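Local coordinates for VgrG protein (Vibrio cholerae, PDB 4E1F) that probably cross-links monomeric actin as the actin cross-linking domain of a VgrG toxin, and binds ADP, at residues 172-177 against 351-356; 23-28 against 360-365; 61-66 against 88-93. The protein carries 1 engineered substitution. All coordinates share one frame; numbering follows the deposited sequence.

Contact 1: residues 172-177 against 351-356. With ADP (adenosine-5'-diphosphate), chain B; SO4 (sulfate ion), chain H.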
loop_
_atom_site.group_PDB
_atom_site.type_symbol
_atom_site.label_atom_id
_atom_site.label_comp_id
_atom_site.label_asym_id
_atom_site.label_seq_id
_atom_site.Cartn_x
_atom_site.Cartn_y
_atom_site.Cartn_z
ATOM N N GLY A 172 -11.390 -8.066 0.423
ATOM C CA GLY A 172 -10.782 -7.312 1.523
ATOM C C GLY A 172 -9.268 -7.397 1.529
ATOM O O GLY A 172 -8.613 -6.881 2.446
ATOM N N GLN A 173 -8.690 -8.002 0.472
ATOM C CA GLN A 173 -7.267 -8.268 0.378
ATOM C C GLN A 173 -6.468 -7.506 -0.674
ATOM O O GLN A 173 -6.884 -7.364 -1.826
ATOM C CB GLN A 173 -7.043 -9.776 0.209
ATOM C CG GLN A 173 -7.470 -10.597 1.437
ATOM C CD GLN A 173 -7.338 -12.088 1.221
ATOM O OE1 GLN A 173 -7.420 -12.586 0.098
ATOM N NE2 GLN A 173 -7.161 -12.841 2.295
ATOM N N GLN A 174 -5.265 -7.083 -0.274
ATOM C CA GLN A 174 -4.279 -6.454 -1.149
ATOM C C GLN A 174 -2.889 -7.023 -0.884
ATOM O O GLN A 174 -2.662 -7.633 0.154
ATOM C CB GLN A 174 -4.271 -4.941 -0.980
ATOM C CG GLN A 174 -5.395 -4.280 -1.736
ATOM C CD GLN A 174 -6.101 -3.297 -0.867
ATOM O OE1 GLN A 174 -5.581 -2.228 -0.546
ATOM N NE2 GLN A 174 -7.313 -3.644 -0.469
ATOM N N ALA A 175 -1.964 -6.809 -1.832
ATOM C CA ALA A 175 -0.577 -7.208 -1.699
ATOM C C ALA A 175 0.260 -6.062 -2.215
ATOM O O ALA A 175 -0.158 -5.350 -3.127
ATOM C CB ALA A 175 -0.300 -8.487 -2.485
ATOM N N THR A 176 1.413 -5.849 -1.593
ATOM C CA THR A 176 2.374 -4.820 -1.966
ATOM C C THR A 176 3.702 -5.503 -2.282
ATOM O O THR A 176 4.251 -6.201 -1.424
ATOM C CB THR A 176 2.509 -3.738 -0.864
ATOM O OG1 THR A 176 1.270 -3.041 -0.728
ATOM C CG2 THR A 176 3.630 -2.705 -1.175
ATOM N N VAL A 177 4.220 -5.295 -3.500
ATOM C CA VAL A 177 5.499 -5.877 -3.924
ATOM C C VAL A 177 6.551 -4.773 -4.016
ATOM O O VAL A 177 6.281 -3.720 -4.585
ATOM C CB VAL A 177 5.363 -6.671 -5.258
ATOM C CG1 VAL A 177 6.724 -7.094 -5.818
ATOM C CG2 VAL A 177 4.471 -7.897 -5.079
ATOM N N GLU A 351 1.264 -1.428 -5.040
ATOM C CA GLU A 351 0.136 -2.071 -4.406
ATOM C C GLU A 351 -0.758 -2.709 -5.441
ATOM O O GLU A 351 -1.194 -2.048 -6.377
ATOM C CB GLU A 351 -0.644 -1.049 -3.564
ATOM C CG GLU A 351 -1.814 -1.626 -2.780
ATOM C CD GLU A 351 -2.613 -0.567 -2.038
ATOM O OE1 GLU A 351 -2.023 0.170 -1.222
ATOM O OE2 GLU A 351 -3.844 -0.497 -2.248
ATOM N N PHE A 352 -1.052 -3.999 -5.263
ATOM C CA PHE A 352 -2.005 -4.704 -6.124
ATOM C C PHE A 352 -3.382 -4.457 -5.495
ATOM O O PHE A 352 -3.689 -5.018 -4.431
ATOM C CB PHE A 352 -1.659 -6.207 -6.238
ATOM C CG PHE A 352 -0.446 -6.457 -7.103
ATOM C CD1 PHE A 352 0.842 -6.310 -6.589
ATOM C CD2 PHE A 352 -0.586 -6.818 -8.439
ATOM C CE1 PHE A 352 1.966 -6.492 -7.405
ATOM C CE2 PHE A 352 0.546 -7.066 -9.239
ATOM C CZ PHE A 352 1.811 -6.885 -8.719
ATOM N N ARG A 353 -4.181 -3.575 -6.131
ATOM C CA ARG A 353 -5.501 -3.162 -5.629
ATOM C C ARG A 353 -6.449 -4.347 -5.457
ATOM O O ARG A 353 -7.251 -4.381 -4.525
ATOM C CB ARG A 353 -6.078 -2.048 -6.508
ATOM C CG ARG A 353 -5.204 -0.763 -6.494
ATOM C CD ARG A 353 -5.209 -0.068 -5.122
ATOM N NE ARG A 353 -6.546 0.438 -4.784
ATOM C CZ ARG A 353 -6.890 0.971 -3.617
ATOM N NH1 ARG A 353 -6.006 1.062 -2.636
ATOM N NH2 ARG A 353 -8.113 1.451 -3.436
ATOM N N THR A 354 -6.321 -5.330 -6.362
ATOM C CA THR A 354 -6.986 -6.638 -6.397
ATOM C C THR A 354 -5.807 -7.634 -6.472
ATOM O O THR A 354 -4.903 -7.425 -7.274
ATOM C CB THR A 354 -7.896 -6.726 -7.651
ATOM O OG1 THR A 354 -8.966 -5.805 -7.480
ATOM C CG2 THR A 354 -8.471 -8.124 -7.882
ATOM N N VAL A 355 -5.804 -8.686 -5.655
ATOM C CA VAL A 355 -4.709 -9.655 -5.673
ATOM C C VAL A 355 -4.816 -10.498 -6.958
ATOM O O VAL A 355 -5.835 -11.162 -7.123
ATOM C CB VAL A 355 -4.636 -10.533 -4.385
ATOM C CG1 VAL A 355 -3.519 -11.582 -4.490
ATOM C CG2 VAL A 355 -4.441 -9.669 -3.139
ATOM N N PRO A 356 -3.813 -10.471 -7.881
ATOM C CA PRO A 356 -3.919 -11.303 -9.096
ATOM C C PRO A 356 -3.654 -12.780 -8.773
ATOM O O PRO A 356 -3.140 -13.090 -7.684
ATOM C CB PRO A 356 -2.832 -10.712 -10.001
ATOM C CG PRO A 356 -1.772 -10.257 -9.044
ATOM C CD PRO A 356 -2.535 -9.727 -7.853
HETATM P PB ADP B . -2.065 3.185 5.347
HETATM O O1B ADP B . -1.536 3.125 6.774
HETATM O O2B ADP B . -1.855 4.618 4.845
HETATM O O3B ADP B . -3.612 2.937 5.433
HETATM P PA ADP B . -0.460 0.810 4.774
HETATM O O1A ADP B . 0.574 1.296 5.735
HETATM O O2A ADP B . -1.398 -0.147 5.516
HETATM O O3A ADP B . -1.317 2.119 4.398
HETATM O "O5'" ADP B . 0.289 -0.024 3.578
HETATM C "C5'" ADP B . 1.421 -0.915 3.873
HETATM C "C4'" ADP B . 1.713 -2.172 3.060
HETATM O "O4'" ADP B . 3.020 -2.067 2.420
HETATM C "C3'" ADP B . 1.770 -3.506 3.830
HETATM O "O3'" ADP B . 1.316 -4.638 3.092
HETATM C "C2'" ADP B . 3.264 -3.684 4.083
HETATM O "O2'" ADP B . 3.744 -4.995 4.376
HETATM C "C1'" ADP B . 3.798 -3.211 2.751
HETATM N N9 ADP B . 5.242 -2.907 2.710
HETATM C C8 ADP B . 5.905 -2.033 3.520
HETATM N N7 ADP B . 7.208 -2.038 3.340
HETATM C C5 ADP B . 7.401 -2.961 2.328
HETATM C C6 ADP B . 8.560 -3.414 1.652
HETATM N N6 ADP B . 9.790 -2.918 1.879
HETATM N N1 ADP B . 8.411 -4.365 0.698
HETATM C C2 ADP B . 7.177 -4.811 0.434
HETATM N N3 ADP B . 6.017 -4.434 0.979
HETATM C C4 ADP B . 6.195 -3.512 1.927
HETATM S S SO4 H . -7.881 2.806 0.151
HETATM O O1 SO4 H . -8.460 2.624 1.473
HETATM O O2 SO4 H . -8.838 2.378 -0.862
HETATM O O3 SO4 H . -7.521 4.215 -0.023
HETATM O O4 SO4 H . -6.673 1.986 0.041
HETATM O O HOH W 1 -8.975 -5.957 -3.127
HETATM O O HOH W 2 0.835 -0.461 0.081
#

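Contact 2: residues 23-28 against 360-365. Engineered in segment 23-28: Gln28 (natural residue Glu). With ADP (adenosine-5'-diphosphate), chain B.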
loop_
_atom_site.group_PDB
_atom_site.type_symbol
_atom_site.label_atom_id
_atom_site.label_comp_id
_atom_site.label_asym_id
_atom_site.label_seq_id
_atom_site.Cartn_x
_atom_site.Cartn_y
_atom_site.Cartn_z
ATOM N N SER A 23 13.573 -9.050 -3.980
ATOM C CA SER A 23 12.169 -8.635 -4.021
ATOM C C SER A 23 11.451 -8.969 -2.718
ATOM O O SER A 23 11.727 -10.014 -2.112
ATOM C CB SER A 23 11.452 -9.260 -5.216
ATOM O OG SER A 23 11.332 -10.668 -5.085
ATOM N N SER A 24 10.581 -8.071 -2.270
ATOM C CA SER A 24 9.843 -8.227 -1.022
ATOM C C SER A 24 8.332 -8.113 -1.225
ATOM O O SER A 24 7.874 -7.541 -2.220
ATOM C CB SER A 24 10.326 -7.185 -0.019
ATOM O OG SER A 24 10.195 -5.891 -0.584
ATOM N N ILE A 25 7.560 -8.635 -0.255
ATOM C CA ILE A 25 6.108 -8.636 -0.321
ATOM C C ILE A 25 5.489 -8.392 1.046
ATOM O O ILE A 25 5.998 -8.866 2.068
ATOM C CB ILE A 25 5.561 -9.945 -1.003
ATOM C CG1 ILE A 25 4.019 -9.864 -1.291
ATOM C CG2 ILE A 25 5.928 -11.211 -0.211
ATOM C CD1 ILE A 25 3.556 -10.600 -2.510
ATOM N N GLY A 26 4.390 -7.658 1.020
ATOM C CA GLY A 26 3.538 -7.371 2.156
ATOM C C GLY A 26 2.099 -7.624 1.758
ATOM O O GLY A 26 1.745 -7.546 0.576
ATOM N N ILE A 27 1.268 -7.966 2.729
ATOM C CA ILE A 27 -0.158 -8.224 2.501
ATOM C C ILE A 27 -1.036 -7.403 3.448
ATOM O O ILE A 27 -0.633 -7.110 4.582
ATOM C CB ILE A 27 -0.528 -9.750 2.520
ATOM C CG1 ILE A 27 -0.255 -10.411 3.907
ATOM C CG2 ILE A 27 0.165 -10.513 1.357
ATOM C CD1 ILE A 27 -0.911 -11.804 4.139
ATOM N N GLN A 28 -2.234 -7.025 2.977
ATOM C CA GLN A 28 -3.235 -6.293 3.760
ATOM C C GLN A 28 -4.513 -7.099 3.700
ATOM O O GLN A 28 -4.905 -7.540 2.616
ATOM C CB GLN A 28 -3.470 -4.934 3.136
ATOM C CG GLN A 28 -2.376 -3.927 3.418
ATOM C CD GLN A 28 -2.640 -2.654 2.657
ATOM O OE1 GLN A 28 -3.364 -1.750 3.125
ATOM N NE2 GLN A 28 -2.102 -2.582 1.447
ATOM N N GLN A 360 -1.933 -15.010 -5.285
ATOM C CA GLN A 360 -2.952 -15.569 -4.396
ATOM C C GLN A 360 -2.411 -16.424 -3.231
ATOM O O GLN A 360 -2.946 -16.351 -2.127
ATOM C CB GLN A 360 -4.063 -16.306 -5.174
ATOM C CG GLN A 360 -5.104 -15.384 -5.820
ATOM C CD GLN A 360 -5.970 -14.590 -4.845
ATOM O OE1 GLN A 360 -6.089 -14.899 -3.644
ATOM N NE2 GLN A 360 -6.601 -13.533 -5.351
ATOM N N SER A 361 -1.317 -17.177 -3.479
ATOM C CA SER A 361 -0.618 -18.055 -2.543
ATOM C C SER A 361 -0.047 -17.324 -1.323
ATOM O O SER A 361 0.265 -17.964 -0.313
ATOM C CB SER A 361 0.479 -18.834 -3.274
ATOM O OG SER A 361 1.468 -17.970 -3.813
ATOM N N TYR A 362 0.094 -15.997 -1.401
ATOM C CA TYR A 362 0.623 -15.200 -0.290
ATOM C C TYR A 362 -0.473 -14.775 0.690
ATOM O O TYR A 362 -0.160 -14.211 1.734
ATOM C CB TYR A 362 1.312 -13.939 -0.840
ATOM C CG TYR A 362 2.554 -14.237 -1.650
ATOM C CD1 TYR A 362 3.805 -14.297 -1.044
ATOM C CD2 TYR A 362 2.490 -14.380 -3.031
ATOM C CE1 TYR A 362 4.961 -14.530 -1.792
ATOM C CE2 TYR A 362 3.637 -14.616 -3.791
ATOM C CZ TYR A 362 4.873 -14.679 -3.166
ATOM O OH TYR A 362 6.005 -14.922 -3.905
ATOM N N LEU A 363 -1.742 -14.983 0.320
ATOM C CA LEU A 363 -2.890 -14.536 1.091
ATOM C C LEU A 363 -3.551 -15.664 1.874
ATOM O O LEU A 363 -3.708 -16.760 1.334
ATOM C CB LEU A 363 -3.909 -13.852 0.146
ATOM C CG LEU A 363 -3.711 -12.351 -0.168
ATOM C CD1 LEU A 363 -3.707 -11.483 1.094
ATOM C CD2 LEU A 363 -2.446 -12.086 -0.988
ATOM N N PRO A 364 -3.922 -15.424 3.154
ATOM C CA PRO A 364 -4.627 -16.474 3.912
ATOM C C PRO A 364 -6.059 -16.674 3.401
ATOM O O PRO A 364 -6.710 -15.723 2.951
ATOM C CB PRO A 364 -4.628 -15.928 5.340
ATOM C CG PRO A 364 -4.619 -14.425 5.164
ATOM C CD PRO A 364 -3.804 -14.175 3.933
ATOM N N LYS A 365 -6.564 -17.902 3.479
ATOM C CA LYS A 365 -7.942 -18.171 3.064
ATOM C C LYS A 365 -8.720 -18.845 4.194
ATOM O O LYS A 365 -8.263 -19.862 4.715
ATOM C CB LYS A 365 -7.974 -19.052 1.779
ATOM C CG LYS A 365 -7.250 -18.485 0.547
ATOM C CD LYS A 365 -7.746 -17.091 0.091
ATOM C CE LYS A 365 -7.345 -16.728 -1.324
ATOM N NZ LYS A 365 -5.869 -16.620 -1.503
HETATM P PB ADP B . -2.065 3.185 5.347
HETATM O O1B ADP B . -1.536 3.125 6.774
HETATM O O2B ADP B . -1.855 4.618 4.845
HETATM O O3B ADP B . -3.612 2.937 5.433
HETATM P PA ADP B . -0.460 0.810 4.774
HETATM O O1A ADP B . 0.574 1.296 5.735
HETATM O O2A ADP B . -1.398 -0.147 5.516
HETATM O O3A ADP B . -1.317 2.119 4.398
HETATM O "O5'" ADP B . 0.289 -0.024 3.578
HETATM C "C5'" ADP B . 1.421 -0.915 3.873
HETATM C "C4'" ADP B . 1.713 -2.172 3.060
HETATM O "O4'" ADP B . 3.020 -2.067 2.420
HETATM C "C3'" ADP B . 1.770 -3.506 3.830
HETATM O "O3'" ADP B . 1.316 -4.638 3.092
HETATM C "C2'" ADP B . 3.264 -3.684 4.083
HETATM O "O2'" ADP B . 3.744 -4.995 4.376
HETATM C "C1'" ADP B . 3.798 -3.211 2.751
HETATM N N9 ADP B . 5.242 -2.907 2.710
HETATM C C8 ADP B . 5.905 -2.033 3.520
HETATM N N7 ADP B . 7.208 -2.038 3.340
HETATM C C5 ADP B . 7.401 -2.961 2.328
HETATM C C6 ADP B . 8.560 -3.414 1.652
HETATM N N6 ADP B . 9.790 -2.918 1.879
HETATM N N1 ADP B . 8.411 -4.365 0.698
HETATM C C2 ADP B . 7.177 -4.811 0.434
HETATM N N3 ADP B . 6.017 -4.434 0.979
HETATM C C4 ADP B . 6.195 -3.512 1.927
#

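Contact 3: residues 61-66 against 88-93. With ADP (adenosine-5'-diphosphate), chain B; SO4 (sulfate ion), chain D.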
loop_
_atom_site.group_PDB
_atom_site.type_symbol
_atom_site.label_atom_id
_atom_site.label_comp_id
_atom_site.label_asym_id
_atom_site.label_seq_id
_atom_site.Cartn_x
_atom_site.Cartn_y
_atom_site.Cartn_z
ATOM N N THR A 61 -4.703 -3.070 12.930
ATOM C CA THR A 61 -5.029 -1.693 12.610
ATOM C C THR A 61 -6.502 -1.437 12.412
ATOM O O THR A 61 -7.264 -2.346 12.070
ATOM C CB THR A 61 -4.303 -1.236 11.317
ATOM O OG1 THR A 61 -4.909 -1.870 10.183
ATOM C CG2 THR A 61 -2.777 -1.479 11.340
ATOM N N LYS A 62 -6.876 -0.162 12.527
ATOM C CA LYS A 62 -8.229 0.305 12.226
ATOM C C LYS A 62 -8.143 0.752 10.782
ATOM O O LYS A 62 -7.083 1.254 10.353
ATOM C CB LYS A 62 -8.689 1.456 13.168
ATOM C CG LYS A 62 -7.731 2.660 13.274
ATOM C CD LYS A 62 -8.479 3.893 13.781
ATOM C CE LYS A 62 -7.499 4.993 14.109
ATOM N NZ LYS A 62 -8.187 6.268 14.471
ATOM N N ASP A 63 -9.184 0.462 10.004
ATOM C CA ASP A 63 -9.175 0.799 8.580
ATOM C C ASP A 63 -10.303 1.769 8.215
ATOM O O ASP A 63 -10.093 2.976 8.247
ATOM C CB ASP A 63 -9.194 -0.494 7.712
ATOM C CG ASP A 63 -9.071 -0.273 6.207
ATOM O OD1 ASP A 63 -8.660 0.830 5.802
ATOM O OD2 ASP A 63 -9.393 -1.206 5.438
ATOM N N MET A 64 -11.489 1.248 7.872
ATOM C CA MET A 64 -12.613 2.053 7.416
ATOM C C MET A 64 -13.508 2.511 8.560
ATOM O O MET A 64 -14.058 1.668 9.284
ATOM C CB MET A 64 -13.426 1.264 6.370
ATOM C CG MET A 64 -13.538 1.969 5.020
ATOM S SD MET A 64 -11.957 2.083 4.144
ATOM C CE MET A 64 -12.114 0.646 2.958
ATOM N N ASN A 65 -13.687 3.845 8.701
ATOM C CA ASN A 65 -14.547 4.428 9.723
ATOM C C ASN A 65 -15.999 3.973 9.483
ATOM O O ASN A 65 -16.521 4.143 8.380
ATOM C CB ASN A 65 -14.450 5.960 9.708
ATOM C CG ASN A 65 -15.239 6.600 10.822
ATOM O OD1 ASN A 65 -16.459 6.490 10.889
ATOM N ND2 ASN A 65 -14.563 7.241 11.748
ATOM N N GLN A 66 -16.632 3.366 10.507
ATOM C CA GLN A 66 -18.018 2.889 10.400
ATOM C C GLN A 66 -19.009 3.711 11.242
ATOM O O GLN A 66 -20.115 3.254 11.524
ATOM C CB GLN A 66 -18.120 1.395 10.744
ATOM C CG GLN A 66 -17.253 0.479 9.894
ATOM C CD GLN A 66 -17.767 0.296 8.495
ATOM O OE1 GLN A 66 -17.310 0.936 7.553
ATOM N NE2 GLN A 66 -18.707 -0.599 8.317
ATOM N N THR A 88 -13.435 -0.752 10.769
ATOM C CA THR A 88 -13.165 -2.136 10.384
ATOM C C THR A 88 -11.714 -2.423 10.829
ATOM O O THR A 88 -10.921 -1.485 11.017
ATOM C CB THR A 88 -13.358 -2.355 8.869
ATOM O OG1 THR A 88 -12.456 -1.528 8.142
ATOM C CG2 THR A 88 -14.779 -2.076 8.424
ATOM N N VAL A 89 -11.382 -3.703 11.000
ATOM C CA VAL A 89 -10.041 -4.117 11.395
ATOM C C VAL A 89 -9.325 -4.614 10.149
ATOM O O VAL A 89 -9.905 -5.383 9.373
ATOM C CB VAL A 89 -10.046 -5.210 12.520
ATOM C CG1 VAL A 89 -8.650 -5.804 12.747
ATOM C CG2 VAL A 89 -10.587 -4.646 13.828
ATOM N N GLU A 90 -8.083 -4.138 9.937
ATOM C CA GLU A 90 -7.258 -4.647 8.863
ATOM C C GLU A 90 -5.953 -5.233 9.424
ATOM O O GLU A 90 -5.264 -4.592 10.226
ATOM C CB GLU A 90 -7.002 -3.565 7.819
ATOM C CG GLU A 90 -6.355 -4.094 6.549
ATOM C CD GLU A 90 -6.040 -3.009 5.538
ATOM O OE1 GLU A 90 -5.658 -1.898 5.967
ATOM O OE2 GLU A 90 -6.087 -3.295 4.321
ATOM N N LEU A 91 -5.616 -6.454 8.992
ATOM C CA LEU A 91 -4.361 -7.093 9.391
ATOM C C LEU A 91 -3.299 -6.777 8.309
ATOM O O LEU A 91 -3.537 -7.020 7.133
ATOM C CB LEU A 91 -4.552 -8.591 9.628
ATOM C CG LEU A 91 -5.649 -9.017 10.615
ATOM C CD1 LEU A 91 -5.625 -10.502 10.801
ATOM C CD2 LEU A 91 -5.586 -8.261 11.935
ATOM N N VAL A 92 -2.218 -6.085 8.713
ATOM C CA VAL A 92 -1.151 -5.566 7.835
ATOM C C VAL A 92 0.182 -6.250 8.147
ATOM O O VAL A 92 0.782 -6.022 9.195
ATOM C CB VAL A 92 -1.040 -4.017 7.915
ATOM C CG1 VAL A 92 -0.060 -3.499 6.869
ATOM C CG2 VAL A 92 -2.407 -3.357 7.736
ATOM N N SER A 93 0.624 -7.123 7.256
ATOM C CA SER A 93 1.829 -7.888 7.528
ATOM C C SER A 93 3.065 -7.028 7.474
ATOM O O SER A 93 3.078 -5.983 6.799
ATOM C CB SER A 93 1.955 -9.065 6.563
ATOM O OG SER A 93 2.456 -8.598 5.319
HETATM P PB ADP B . -2.065 3.185 5.347
HETATM O O1B ADP B . -1.536 3.125 6.774
HETATM O O2B ADP B . -1.855 4.618 4.845
HETATM O O3B ADP B . -3.612 2.937 5.433
HETATM P PA ADP B . -0.460 0.810 4.774
HETATM O O1A ADP B . 0.574 1.296 5.735
HETATM O O2A ADP B . -1.398 -0.147 5.516
HETATM O O3A ADP B . -1.317 2.119 4.398
HETATM O "O5'" ADP B . 0.289 -0.024 3.578
HETATM C "C5'" ADP B . 1.421 -0.915 3.873
HETATM C "C4'" ADP B . 1.713 -2.172 3.060
HETATM O "O4'" ADP B . 3.020 -2.067 2.420
HETATM C "C3'" ADP B . 1.770 -3.506 3.830
HETATM O "O3'" ADP B . 1.316 -4.638 3.092
HETATM C "C2'" ADP B . 3.264 -3.684 4.083
HETATM O "O2'" ADP B . 3.744 -4.995 4.376
HETATM C "C1'" ADP B . 3.798 -3.211 2.751
HETATM N N9 ADP B . 5.242 -2.907 2.710
HETATM C C8 ADP B . 5.905 -2.033 3.520
HETATM N N7 ADP B . 7.208 -2.038 3.340
HETATM C C5 ADP B . 7.401 -2.961 2.328
HETATM C C6 ADP B . 8.560 -3.414 1.652
HETATM N N6 ADP B . 9.790 -2.918 1.879
HETATM N N1 ADP B . 8.411 -4.365 0.698
HETATM C C2 ADP B . 7.177 -4.811 0.434
HETATM N N3 ADP B . 6.017 -4.434 0.979
HETATM C C4 ADP B . 6.195 -3.512 1.927
HETATM S S SO4 D . -8.656 8.768 11.559
HETATM O O1 SO4 D . -8.873 9.488 12.822
HETATM O O2 SO4 D . -7.869 9.584 10.623
HETATM O O3 SO4 D . -7.981 7.514 11.833
HETATM O O4 SO4 D . -9.923 8.461 10.955
HETATM O O HOH W 3 -4.944 -0.403 8.037
#

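Contact 1: residues 172-177 against 351-356
Phe352 slants across Val177 on one side of an antiparallel ladder, its ring atom CE1 lying 3.7 Å from the Val177 CG2 methyl. With CG beside the backbone N (chi1 -73°), the ring leans along the neighbouring strand, so that Ala175 O lies at its edge, near the ring plane. That carbonyl is already engaged: Phe352 N donates to Ala175 O over 2.7 Å, and the CA-H of Glu351 approaches the same oxygen. Ala175, the small partner of Phe352 in this hydrogen-bonded pair, lies on the same face, and the ring also packs on Leu194 and Leu195 of helix 190-196. The ladder joins strands 173-180 and 344-352 of the actin cross-linking domain, and its opposite face carries Thr176 and Glu351, a non-hydrogen-bonded pair with CA atoms 4.3 Å apart. The branched Thr176 packs against the ADP ribose, while its OG1 shares a water with Glu351 OE1. Glu351 is extended, with CG anti to the backbone N (chi1 -177°), which carries the carboxylate past Thr176 to Arg353. There Arg353 NH1 meets Glu351 OE2 at 2.7 Å in a salt bridge, on the syn side and 21° out of the carboxylate plane. The arginine chain doubles back to reach it and also holds a sulfate, probably from the crystallisation liquor: NH1 donates to O4 at 2.9 Å and NH2 to O2 at 2.8 Å, with Lys272 as another donor to the anion. NE is taken by Asn273. The aliphatic part of Gln174 lies across the turning backbone, CG 3.3 Å from Phe352 O. Beyond the strand end Val355 points back, its CG2 resting 3.8 Å from Gln174 CA and close to the Gln173 carbonyl.

Contact 2: residues 23-28 against 360-365
The ring of Tyr362 takes Ile25 on one face: the CD1 methyl stands 3.9 Å from the ring centroid, only 11° off the normal, a CH-pi contact almost over the centre. A second branch of the same isoleucine, CG2, comes to 3.8 Å from Tyr362 CE1, so the forked side chain spans the ring from its middle to its rim. The phenol oxygen is satisfied elsewhere, by Met98 O. Ile27 makes the other half of the contact. Its CG1 sits between the backbone N and the carbonyl carbon (chi1 63°), which sends CD1 out to meet the CD atom of the Pro364 ring at 3.7 Å. Meanwhile Ile27 CG2 slides past Leu363, 3.8 Å from CD2. Beta-branched isoleucine suits an extended strand and offers apolar bulk to the loop; the strand's alternation turns Ile25 and Ile27 to the loop, and Ser24, Gly26 and Gln28 to the nucleotide. Ser24 OG donates to adenine N1 over 2.7 Å, and at Gly26, which has no side chain, the ribose O2' approaches CA to 3.3 Å. Gln28 is an engineered residue, glutamate in nature, and its side chain is about 5 Å from the bound manganese ion. Strand 24-30 runs between strands 85-97 and 173-180, while Val104, Lys108 and Met111 of helix 101-124 flank the loop side.

Contact 3: residues 61-66 against 88-93
Thr61 grips Glu90 twice through one carbonyl: Thr61 OG1 donates to Glu90 O at 2.7 Å and Thr61 N to the same oxygen at 3.2 Å, from opposite faces of the carbonyl plane. Glu90 N answers to Thr61 O, completing a hydrogen-bonded antiparallel pair. The two side chains run alongside each other, and a water donates to both Thr61 OG1 and Glu90 OE1. Threonine suits this buried place because its hydroxyl serves backbone and water while its methyl packs near Val92. On this packed side Val92 CG1 also touches ADP C3' at 3.5 Å, and Ser93 O receives the ribose O2' hydroxyl. Beside Thr61 the carboxylates of Asp63 and Glu90 are stacked, their planes 3° apart and Asp63 OD2 3.8 Å from Glu90 OE1; a manganese ion lies about 4 Å from the Glu90 side chain. Thr88 secures the corner where the strand turns at Met64. Its carbonyl accepts from Asp63 N, its own N donates to Met64 O at 2.9 Å, and Thr88 OG1 takes Met64 N at 3.0 Å. With chi1 at 61°, OG1 lies between the backbone N and the carbonyl carbon, facing that amide; it is also hydrogen-bonded to Glu30.

Past the corner the contact thins out on an exposed side. Gln66 bends so that its CD rests 3.8 Å from Thr88 CG2, and the end of Met64 leads away from the partner strand. Strand 85-97 pairs with 56-68 on one edge and with 24-30 and 34-38 on the other; Val89 packs on Leu34 and Val36, and Leu91 on Met111 and Leu114 of helix 101-124.

In the fold
All three contacts touch the same ADP. Strand 24-30 is shared ground: it pairs with 173-180 on one edge and 85-97 on the other, joining contact 1 to contact 2 through Thr176 N and Gly26 O, 2.8 Å apart, and contact 2 to contact 3 through Ile27 N and Ser93 OG, 2.9 Å apart. Centres of contacts 1 and 2 are about 8 Å apart, those of 2 and 3 about 17 Å. Contacts 1 and 3 do not touch; their nearest atoms stay about 5 Å apart. Contact 2 joins parts near the two ends of the modelled chain, enclosing both others in sequence. The manganese ion lies close to side chains of contacts 2 and 3, the engineered Gln28 and Glu90.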